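Local coordinates for protein tylactone synthase starter module and modules 1 & 2 (Streptomyces fradiae, PDB 2Z5L) that probably reduces, as the first ketoreductase of the tylosin polyketide synthase, the beta-keto group of the growing chain to a hydroxyl of set chirality, at residues A338-A343 with V387-V392; T426-G431 with V473-V478. All coordinates share one frame; numbering follows the deposited sequence.

Contact 1 of 2, residues A338-A343 with V387-V392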
loop_
_atom_site.group_PDB
_atom_site.type_symbol
_atom_site.label_atom_id
_atom_site.label_comp_id
_atom_site.label_asym_id
_atom_site.label_seq_id
_atom_site.Cartn_x
_atom_site.Cartn_y
_atom_site.Cartn_z
ATOM N N ALA A 338 18.915 10.718 10.130
ATOM C CA ALA A 338 17.980 9.613 9.964
ATOM C C ALA A 338 16.559 10.080 10.296
ATOM O O ALA A 338 16.347 10.821 11.262
ATOM C CB ALA A 338 18.384 8.452 10.868
ATOM N N VAL A 339 15.598 9.649 9.479
ATOM C CA VAL A 339 14.185 9.988 9.667
ATOM C C VAL A 339 13.371 8.707 9.804
ATOM O O VAL A 339 13.553 7.771 9.030
ATOM C CB VAL A 339 13.624 10.797 8.467
ATOM C CG1 VAL A 339 12.139 11.074 8.661
ATOM C CG2 VAL A 339 14.372 12.103 8.327
ATOM N N PHE A 340 12.487 8.657 10.798
ATOM C CA PHE A 340 11.623 7.489 11.012
ATOM C C PHE A 340 10.171 7.985 11.036
ATOM O O PHE A 340 9.765 8.720 11.936
ATOM C CB PHE A 340 11.972 6.798 12.329
ATOM C CG PHE A 340 13.305 6.085 12.309
ATOM C CD1 PHE A 340 13.402 4.754 11.935
ATOM C CD2 PHE A 340 14.464 6.748 12.675
ATOM C CE1 PHE A 340 14.638 4.090 11.945
ATOM C CE2 PHE A 340 15.700 6.096 12.688
ATOM C CZ PHE A 340 15.785 4.769 12.321
ATOM N N HIS A 341 9.392 7.581 10.042
ATOM C CA HIS A 341 8.000 8.003 9.935
ATOM C C HIS A 341 7.041 6.954 10.483
ATOM O O HIS A 341 6.715 5.997 9.787
ATOM C CB HIS A 341 7.667 8.283 8.467
ATOM C CG HIS A 341 6.333 8.931 8.256
ATOM N ND1 HIS A 341 5.939 10.060 8.939
ATOM C CD2 HIS A 341 5.308 8.608 7.431
ATOM C CE1 HIS A 341 4.723 10.405 8.546
ATOM N NE2 HIS A 341 4.318 9.541 7.634
ATOM N N THR A 342 6.592 7.125 11.726
ATOM C CA THR A 342 5.659 6.158 12.299
ATOM C C THR A 342 4.253 6.761 12.391
ATOM O O THR A 342 3.308 6.066 12.752
ATOM C CB THR A 342 6.109 5.638 13.707
ATOM O OG1 THR A 342 5.602 6.496 14.721
ATOM C CG2 THR A 342 7.636 5.636 13.861
ATOM N N ALA A 343 4.105 8.044 12.043
ATOM C CA ALA A 343 2.790 8.699 12.122
ATOM C C ALA A 343 1.714 8.058 11.248
ATOM O O ALA A 343 1.985 7.546 10.163
ATOM C CB ALA A 343 2.902 10.183 11.781
ATOM N N VAL A 387 13.297 5.937 6.900
ATOM C CA VAL A 387 12.494 4.765 7.193
ATOM C C VAL A 387 10.998 5.026 7.252
ATOM O O VAL A 387 10.521 5.875 8.016
ATOM C CB VAL A 387 12.944 4.151 8.527
ATOM C CG1 VAL A 387 12.350 2.772 8.697
ATOM C CG2 VAL A 387 14.456 4.093 8.568
ATOM N N LEU A 388 10.252 4.282 6.448
ATOM C CA LEU A 388 8.811 4.442 6.434
ATOM C C LEU A 388 8.183 3.189 7.003
ATOM O O LEU A 388 8.554 2.063 6.641
ATOM C CB LEU A 388 8.306 4.709 5.009
ATOM C CG LEU A 388 8.936 5.897 4.256
ATOM C CD1 LEU A 388 8.371 5.954 2.860
ATOM C CD2 LEU A 388 8.671 7.217 4.979
ATOM N N PHE A 389 7.249 3.394 7.925
ATOM C CA PHE A 389 6.535 2.288 8.566
ATOM C C PHE A 389 5.250 2.036 7.804
ATOM O O PHE A 389 4.267 2.754 7.954
ATOM C CB PHE A 389 6.217 2.630 10.024
ATOM C CG PHE A 389 7.387 2.469 10.937
ATOM C CD1 PHE A 389 8.526 3.248 10.763
ATOM C CD2 PHE A 389 7.363 1.534 11.962
ATOM C CE1 PHE A 389 9.628 3.102 11.600
ATOM C CE2 PHE A 389 8.461 1.383 12.803
ATOM C CZ PHE A 389 9.599 2.172 12.620
ATOM N N SER A 390 5.286 1.009 6.966
ATOM C CA SER A 390 4.148 0.629 6.168
ATOM C C SER A 390 3.376 -0.447 6.933
ATOM O O SER A 390 3.629 -0.694 8.110
ATOM C CB SER A 390 4.628 0.107 4.806
ATOM O OG SER A 390 3.546 -0.097 3.929
ATOM N N SER A 391 2.437 -1.077 6.244
ATOM C CA SER A 391 1.595 -2.127 6.800
ATOM C C SER A 391 1.430 -3.214 5.736
ATOM O O SER A 391 1.415 -2.924 4.536
ATOM C CB SER A 391 0.220 -1.557 7.165
ATOM O OG SER A 391 -0.651 -2.589 7.604
ATOM N N VAL A 392 1.292 -4.457 6.186
ATOM C CA VAL A 392 1.111 -5.591 5.282
ATOM C C VAL A 392 -0.235 -5.447 4.561
ATOM O O VAL A 392 -0.480 -6.081 3.529
ATOM C CB VAL A 392 1.132 -6.932 6.057
ATOM C CG1 VAL A 392 -0.100 -7.039 6.926
ATOM C CG2 VAL A 392 1.224 -8.100 5.085
#
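Phe340 turns its ring back beside its own backbone nitrogen (chi1 -70°), which lays CD1 and CE1 along Val387, and Val387 answers with CG2, swung anti to its carbonyl carbon. The closest approach is Phe340 CE1 to Val387 CG2 at 3.4 Å, an oblique contact between side chains that point the same way. Phe389 brings CE1 to the edge of the Phe340 ring and presents one face to Thr342, whose CG2 makes a CH-pi contact 4.0 Å from the centroid of the Phe389 ring. Beneath this layer three parallel-strand hydrogen bonds fix the register: Val387 N to Val339 O (2.8 Å), His341 N to Val387 O (2.9 Å) and the longer Phe389 N to His341 O (3.2 Å). On the other side of the sheet, His341 CB meets Leu388 CD2. The imidazole of His341 bonds through ND1 to Thr265 OG1 and through NE2 to Lys366 O, and Thr342 OG1 bonds to Thr265 O. Strands 338-341 and 386-391 are neighbours in the Rossmann core. Phe340, Val387 and Phe389 thus make the one face apolar, while the buried imidazole, bonded at both nitrogens, is held against rotation at the strand's end.

Contact 2 of 2, residues T426-G431 with V473-V478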
loop_
_atom_site.group_PDB
_atom_site.type_symbol
_atom_site.label_atom_id
_atom_site.label_comp_id
_atom_site.label_asym_id
_atom_site.label_seq_id
_atom_site.Cartn_x
_atom_site.Cartn_y
_atom_site.Cartn_z
ATOM N N THR A 426 13.866 3.238 3.099
ATOM C CA THR A 426 13.545 1.851 3.437
ATOM C C THR A 426 12.063 1.832 3.852
ATOM O O THR A 426 11.632 2.666 4.651
ATOM C CB THR A 426 14.394 1.352 4.631
ATOM O OG1 THR A 426 15.776 1.655 4.407
ATOM C CG2 THR A 426 14.236 -0.144 4.804
ATOM N N SER A 427 11.289 0.888 3.320
ATOM C CA SER A 427 9.864 0.791 3.648
ATOM C C SER A 427 9.516 -0.610 4.130
ATOM O O SER A 427 9.653 -1.583 3.385
ATOM C CB SER A 427 9.006 1.144 2.422
ATOM O OG SER A 427 7.622 1.124 2.732
ATOM N N VAL A 428 9.070 -0.718 5.379
ATOM C CA VAL A 428 8.727 -2.019 5.949
ATOM C C VAL A 428 7.223 -2.178 6.147
ATOM O O VAL A 428 6.596 -1.385 6.842
ATOM C CB VAL A 428 9.427 -2.235 7.309
ATOM C CG1 VAL A 428 9.193 -3.653 7.783
ATOM C CG2 VAL A 428 10.919 -1.953 7.185
ATOM N N ALA A 429 6.659 -3.210 5.528
ATOM C CA ALA A 429 5.234 -3.502 5.630
ATOM C C ALA A 429 5.015 -4.398 6.849
ATOM O O ALA A 429 5.044 -5.627 6.753
ATOM C CB ALA A 429 4.742 -4.197 4.356
ATOM N N TRP A 430 4.785 -3.769 7.996
ATOM C CA TRP A 430 4.610 -4.491 9.244
ATOM C C TRP A 430 3.344 -5.320 9.331
ATOM O O TRP A 430 2.379 -5.105 8.596
ATOM C CB TRP A 430 4.658 -3.514 10.425
ATOM C CG TRP A 430 5.970 -2.806 10.551
ATOM C CD1 TRP A 430 6.283 -1.559 10.073
ATOM C CD2 TRP A 430 7.186 -3.337 11.098
ATOM N NE1 TRP A 430 7.612 -1.294 10.281
ATOM C CE2 TRP A 430 8.193 -2.366 10.898
ATOM C CE3 TRP A 430 7.524 -4.543 11.717
ATOM C CZ2 TRP A 430 9.511 -2.557 11.305
ATOM C CZ3 TRP A 430 8.852 -4.740 12.129
ATOM C CH2 TRP A 430 9.825 -3.754 11.911
ATOM N N GLY A 431 3.384 -6.284 10.240
ATOM C CA GLY A 431 2.249 -7.144 10.496
ATOM C C GLY A 431 1.722 -6.623 11.814
ATOM O O GLY A 431 1.956 -5.457 12.136
ATOM N N VAL A 473 14.857 -2.059 0.393
ATOM C CA VAL A 473 14.057 -0.986 -0.184
ATOM C C VAL A 473 12.646 -1.232 0.346
ATOM O O VAL A 473 12.052 -0.363 0.982
ATOM C CB VAL A 473 14.079 -1.033 -1.732
ATOM C CG1 VAL A 473 13.043 -0.070 -2.304
ATOM C CG2 VAL A 473 15.477 -0.640 -2.237
ATOM N N CYS A 474 12.114 -2.422 0.095
ATOM C CA CYS A 474 10.796 -2.779 0.606
ATOM C C CYS A 474 10.854 -4.219 1.051
ATOM O O CYS A 474 11.403 -5.078 0.361
ATOM C CB CYS A 474 9.690 -2.624 -0.451
ATOM S SG CYS A 474 9.137 -0.926 -0.734
ATOM N N VAL A 475 10.301 -4.476 2.222
ATOM C CA VAL A 475 10.281 -5.816 2.751
ATOM C C VAL A 475 9.084 -5.913 3.658
ATOM O O VAL A 475 8.664 -4.913 4.242
ATOM C CB VAL A 475 11.575 -6.130 3.548
ATOM C CG1 VAL A 475 11.714 -5.174 4.729
ATOM C CG2 VAL A 475 11.559 -7.576 4.020
ATOM N N THR A 476 8.518 -7.113 3.742
ATOM C CA THR A 476 7.371 -7.364 4.593
ATOM C C THR A 476 7.881 -8.160 5.777
ATOM O O THR A 476 8.416 -9.263 5.620
ATOM C CB THR A 476 6.277 -8.215 3.882
ATOM O OG1 THR A 476 5.754 -7.502 2.757
ATOM C CG2 THR A 476 5.135 -8.520 4.839
ATOM N N VAL A 477 7.741 -7.596 6.966
ATOM C CA VAL A 477 8.168 -8.286 8.169
ATOM C C VAL A 477 6.903 -8.652 8.914
ATOM O O VAL A 477 6.300 -7.803 9.569
ATOM C CB VAL A 477 9.037 -7.379 9.065
ATOM C CG1 VAL A 477 9.416 -8.122 10.333
ATOM C CG2 VAL A 477 10.287 -6.940 8.314
ATOM N N VAL A 478 6.484 -9.905 8.803
ATOM C CA VAL A 478 5.270 -10.341 9.485
ATOM C C VAL A 478 5.386 -11.746 10.047
ATOM O O VAL A 478 6.048 -12.607 9.473
ATOM C CB VAL A 478 4.045 -10.352 8.539
ATOM C CG1 VAL A 478 2.780 -10.592 9.347
ATOM C CG2 VAL A 478 3.954 -9.060 7.759
#
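Ser427 N to Val473 O (2.8 Å) opens a parallel ladder in which the axes of strands 426-430 and 474-477 approach to 4.7 Å at 25°, and the bonds then run alternately from one strand to the other, through Val475 N to Ser427 O and Ala429 N to Val475 O (2.9 Å) to the bond from Val477 N to Ala429 O, which is weak, bent to 137° at the hydrogen. On the face of Val428, Val475 and Val477, Val428 sends CG1, anti to its backbone nitrogen (chi1 -173°), across to Val477 CG2 at 3.5 Å, and its other methyl, CG2, lies alongside Val475 CG1. Trp430 lies beside Val477, touching Val477 CG1 obliquely through CZ3 at 3.9 Å, while Val428 CG1 also sits over one face of the indole, offset toward its rim. The ladder belongs to the Rossmann-type sheet of the short-chain dehydrogenase/reductase family: helix 457-470, which lies in the connection between the two strands, packs Leu464 on Val428 and Trp430, and Ala463 on Val477. The other face, with Ser427, Cys474, Ala429 and Thr476, is more polar. Ser427 CB rests 3.8 Å from Cys474 SG, and Ser427 OG is held by Asp412 of helix 402-419. Further along, Thr476 CG2 lies 3.5 Å from Ala429 O, and the hydroxyl OG1 of Thr476 lies beside Ala429 CB. Past the end of the strands, Val478 packs both methyls against the backbone of Gly431, with CG1 3.7 Å from Gly431 CA.

Contacts 1 and 2 occupy successive positions in one parallel sheet, their centres about 9 Å apart, because strands 386-391 and 426-430 are direct neighbours. Probable hydrogen bonds join them: Ser390 N to Val428 O and Val392 N to Trp430 O, each 2.7 Å. On the shared apolar face Phe389 of contact 1 meets Trp430 of contact 2, with ring planes at about 25° and Phe389 CD2 3.3 Å from Trp430 NE1. Leu464 of helix 457-470 touches residues of both. Opposite, Asp412 OD1 bonds both Ser390 OG and Ser427 OG. Thr342 touches residues of a glycine-rich motif, probably of the Rossmann type, consistent with contact 1 lying close to the probable dinucleotide site.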